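Local coordinates for reticulocyte binding protein (PDB 3FAW) that is a cell-wall-anchored streptococcal pullulanase, which probably hydrolyses alpha-1,6-glucosidic branch linkages in pullulan and related alpha-glucans such as glycogen, at residues 288-293 with 298-303. Residues are numbered along the deposited sequence; the frame is centred on the assembly and turned at random.
Sequences LKNQLG and FSEKLD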
ATOM      1  N   LEU A 288      28.945   7.279  -1.001  1.00 25.62           N
ATOM      2  CA  LEU A 288      27.880   6.279  -1.248  1.00 24.84           C
ATOM      3  C   LEU A 288      28.639   5.687  -2.449  1.00 25.31           C
ATOM      4  O   LEU A 288      29.089   6.446  -3.317  1.00 24.88           O
ATOM      5  CB  LEU A 288      26.566   6.871  -1.765  1.00 25.14           C
ATOM      6  CG  LEU A 288      25.205   6.402  -1.228  1.00 23.43           C
ATOM      7  CD1 LEU A 288      25.231   6.142   0.265  1.00 20.76           C
ATOM      8  CD2 LEU A 288      24.151   7.454  -1.573  1.00 22.23           C
ATOM      9  N   LYS A 289      28.826   4.375  -2.501  1.00 25.07           N
ATOM     10  CA  LYS A 289      29.515   3.752  -3.636  1.00 25.32           C
ATOM     11  C   LYS A 289      28.621   3.638  -4.875  1.00 23.63           C
ATOM     12  O   LYS A 289      29.111   3.569  -6.003  1.00 22.23           O
ATOM     13  CB  LYS A 289      30.056   2.376  -3.236  1.00 26.39           C
ATOM     14  CG  LYS A 289      31.152   1.839  -4.146  1.00 31.84           C
ATOM     15  CD  LYS A 289      32.402   2.733  -4.167  1.00 36.17           C
ATOM     16  CE  LYS A 289      33.133   2.637  -5.502  1.00 38.76           C
ATOM     17  NZ  LYS A 289      33.351   1.224  -5.940  1.00 40.86           N
ATOM     18  N   ASN A 290      27.308   3.627  -4.660  1.00 22.33           N
ATOM     19  CA  ASN A 290      26.346   3.500  -5.746  1.00 21.14           C
ATOM     20  C   ASN A 290      25.548   4.783  -5.918  1.00 20.89           C
ATOM     21  O   ASN A 290      25.641   5.697  -5.100  1.00 19.76           O
ATOM     22  CB  ASN A 290      25.427   2.312  -5.480  1.00 21.66           C
ATOM     23  CG  ASN A 290      26.199   1.012  -5.327  1.00 21.29           C
ATOM     24  OD1 ASN A 290      26.780   0.517  -6.286  1.00 23.33           O
ATOM     25  ND2 ASN A 290      26.221   0.467  -4.117  1.00 18.47           N
ATOM     26  N   GLN A 291      24.771   4.846  -6.993  1.00 20.31           N
ATOM     27  CA  GLN A 291      24.030   6.052  -7.343  1.00 21.28           C
ATOM     28  C   GLN A 291      22.890   6.291  -6.357  1.00 19.57           C
ATOM     29  O   GLN A 291      22.214   5.351  -5.945  1.00 17.61           O
ATOM     30  CB  GLN A 291      23.490   5.926  -8.767  1.00 22.65           C
ATOM     31  CG  GLN A 291      23.097   7.237  -9.421  1.00 25.98           C
ATOM     32  CD  GLN A 291      22.940   7.103 -10.928  1.00 28.02           C
ATOM     33  OE1 GLN A 291      22.766   5.998 -11.452  1.00 32.76           O
ATOM     34  NE2 GLN A 291      22.998   8.231 -11.633  1.00 31.35           N
ATOM     35  N   LEU A 292      22.687   7.552  -5.980  1.00 18.39           N
ATOM     36  CA  LEU A 292      21.693   7.906  -4.973  1.00 18.58           C
ATOM     37  C   LEU A 292      20.280   7.511  -5.396  1.00 16.52           C
ATOM     38  O   LEU A 292      19.932   7.578  -6.577  1.00 13.85           O
ATOM     39  CB  LEU A 292      21.756   9.405  -4.653  1.00 19.92           C
ATOM     40  CG  LEU A 292      21.418  10.414  -5.758  1.00 23.07           C
ATOM     41  CD1 LEU A 292      19.925  10.579  -5.905  1.00 27.45           C
ATOM     42  CD2 LEU A 292      22.053  11.764  -5.449  1.00 23.89           C
ATOM     43  N   GLY A 293      19.483   7.075  -4.423  1.00 14.81           N
ATOM     44  CA  GLY A 293      18.073   6.767  -4.645  1.00 13.77           C
ATOM     45  C   GLY A 293      17.798   5.498  -5.433  1.00 12.68           C
ATOM     46  O   GLY A 293      16.740   5.372  -6.045  1.00 12.78           O
ATOM     47  N   PHE A 298      20.482   1.783  -1.408  1.00 11.77           N
ATOM     48  CA  PHE A 298      19.699   1.370  -0.232  1.00 12.66           C
ATOM     49  C   PHE A 298      20.433   0.298   0.581  1.00 12.97           C
ATOM     50  O   PHE A 298      20.456   0.360   1.811  1.00 13.96           O
ATOM     51  CB  PHE A 298      18.321   0.846  -0.666  1.00 11.69           C
ATOM     52  CG  PHE A 298      17.276   0.861   0.429  1.00 11.71           C
ATOM     53  CD1 PHE A 298      16.208   1.750   0.369  1.00  7.66           C
ATOM     54  CD2 PHE A 298      17.347  -0.026   1.502  1.00 11.38           C
ATOM     55  CE1 PHE A 298      15.229   1.762   1.361  1.00  9.67           C
ATOM     56  CE2 PHE A 298      16.374  -0.016   2.504  1.00 10.59           C
ATOM     57  CZ  PHE A 298      15.311   0.880   2.429  1.00  7.13           C
ATOM     58  N   SER A 299      21.031  -0.677  -0.104  1.00 14.47           N
ATOM     59  CA  SER A 299      21.761  -1.766   0.565  1.00 16.27           C
ATOM     60  C   SER A 299      22.941  -1.278   1.415  1.00 15.87           C
ATOM     61  O   SER A 299      23.300  -1.914   2.416  1.00 15.36           O
ATOM     62  CB  SER A 299      22.259  -2.795  -0.450  1.00 17.30           C
ATOM     63  OG  SER A 299      23.185  -2.213  -1.345  1.00 22.96           O
ATOM     64  N   GLU A 300      23.531  -0.153   1.014  1.00 15.44           N
ATOM     65  CA  GLU A 300      24.655   0.449   1.736  1.00 15.05           C
ATOM     66  C   GLU A 300      24.260   1.048   3.093  1.00 14.79           C
ATOM     67  O   GLU A 300      25.134   1.444   3.867  1.00 15.08           O
ATOM     68  CB  GLU A 300      25.321   1.540   0.886  1.00 15.34           C
ATOM     69  CG  GLU A 300      25.807   1.073  -0.484  1.00 15.54           C
ATOM     70  CD  GLU A 300      26.609   2.138  -1.217  1.00 16.46           C
ATOM     71  OE1 GLU A 300      27.675   2.555  -0.706  1.00 18.19           O
ATOM     72  OE2 GLU A 300      26.181   2.556  -2.310  1.00 15.27           O
ATOM     73  N   LYS A 301      22.957   1.122   3.370  1.00 13.98           N
ATOM     74  CA  LYS A 301      22.443   1.672   4.627  1.00 13.60           C
ATOM     75  C   LYS A 301      21.596   0.684   5.444  1.00 12.41           C
ATOM     76  O   LYS A 301      20.877   1.091   6.360  1.00 10.54           O
ATOM     77  CB  LYS A 301      21.632   2.944   4.325  1.00 13.80           C
ATOM     78  CG  LYS A 301      22.488   4.128   3.889  1.00 15.25           C
ATOM     79  CD  LYS A 301      23.505   4.475   4.975  1.00 16.07           C
ATOM     80  CE  LYS A 301      24.058   5.867   4.847  1.00 15.70           C
ATOM     81  NZ  LYS A 301      24.864   6.196   6.051  1.00 16.03           N
ATOM     82  N   LEU A 302      21.698  -0.607   5.127  1.00 12.88           N
ATOM     83  CA  LEU A 302      20.945  -1.651   5.838  1.00 13.90           C
ATOM     84  C   LEU A 302      21.486  -1.947   7.238  1.00 14.80           C
ATOM     85  O   LEU A 302      20.734  -2.390   8.110  1.00 15.93           O
ATOM     86  CB  LEU A 302      20.906  -2.953   5.024  1.00 13.93           C
ATOM     87  CG  LEU A 302      20.158  -2.923   3.686  1.00 12.73           C
ATOM     88  CD1 LEU A 302      20.332  -4.260   2.941  1.00  5.27           C
ATOM     89  CD2 LEU A 302      18.681  -2.592   3.869  1.00  9.75           C
ATOM     90  N   ASP A 303      22.783  -1.727   7.445  1.00 16.35           N
ATOM     91  CA  ASP A 303      23.398  -1.887   8.767  1.00 17.09           C
ATOM     92  C   ASP A 303      22.689  -1.023   9.818  1.00 16.13           C
ATOM     93  O   ASP A 303      22.431  -1.482  10.931  1.00 17.59           O
ATOM     94  CB  ASP A 303      24.894  -1.546   8.717  1.00 17.42           C
ATOM     95  CG  ASP A 303      25.752  -2.682   8.150  1.00 21.32           C
ATOM     96  OD1 ASP A 303      25.202  -3.721   7.720  1.00 18.70           O
ATOM     97  OD2 ASP A 303      26.996  -2.532   8.135  1.00 22.17           O
TER
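Glu300 reaches across to the loop at Leu288-Asn290 and plants its carboxylate on two consecutive backbone amides. With CG set beside its own backbone N (chi1 -56°) and the chain extended beyond CG, the acid group stands well off its own backbone and bridges the gap to the loop, where Leu288 CA and Glu300 CA, the closest CA pair, are 7.3 Å apart. Lys289 N binds Glu300 OE1 at 2.8 Å in a nearly straight bond (167°) that meets the syn lone pair of OE1. Asn290 N meets Glu300 OE2 at 2.8 Å, also from the syn side but more bent. A third bond comes from the amide of Asn290: ND2 sits 2.8 Å from Glu300 OE2, above the carboxylate plane, and the two flat groups stand almost perpendicular, 87° apart. OE2 thus takes two donors from Asn290 and OE1 one from Lys289, the residue before it, which should fix the carboxylate's rotation and probably favours its charged form.

Those three bonds are the tight part. Around them the packing thins quickly: Leu288 CG comes only to 4.1 Å from Glu300 OE2, and the exposed Lys289 lays CB 3.5 Å from Glu300 OE1 before its chain leads away, marking the solvent side.

In the fold, this ties the loop after barrel strand 269-273 to residues 298-303, which lead into helix 302-308, on the outside of the catalytic TIM barrel. Phe298 and Leu302 pack against strand 312-315 and helix 367-381, while Asp303 forms a salt bridge with Arg382 just beyond that helix.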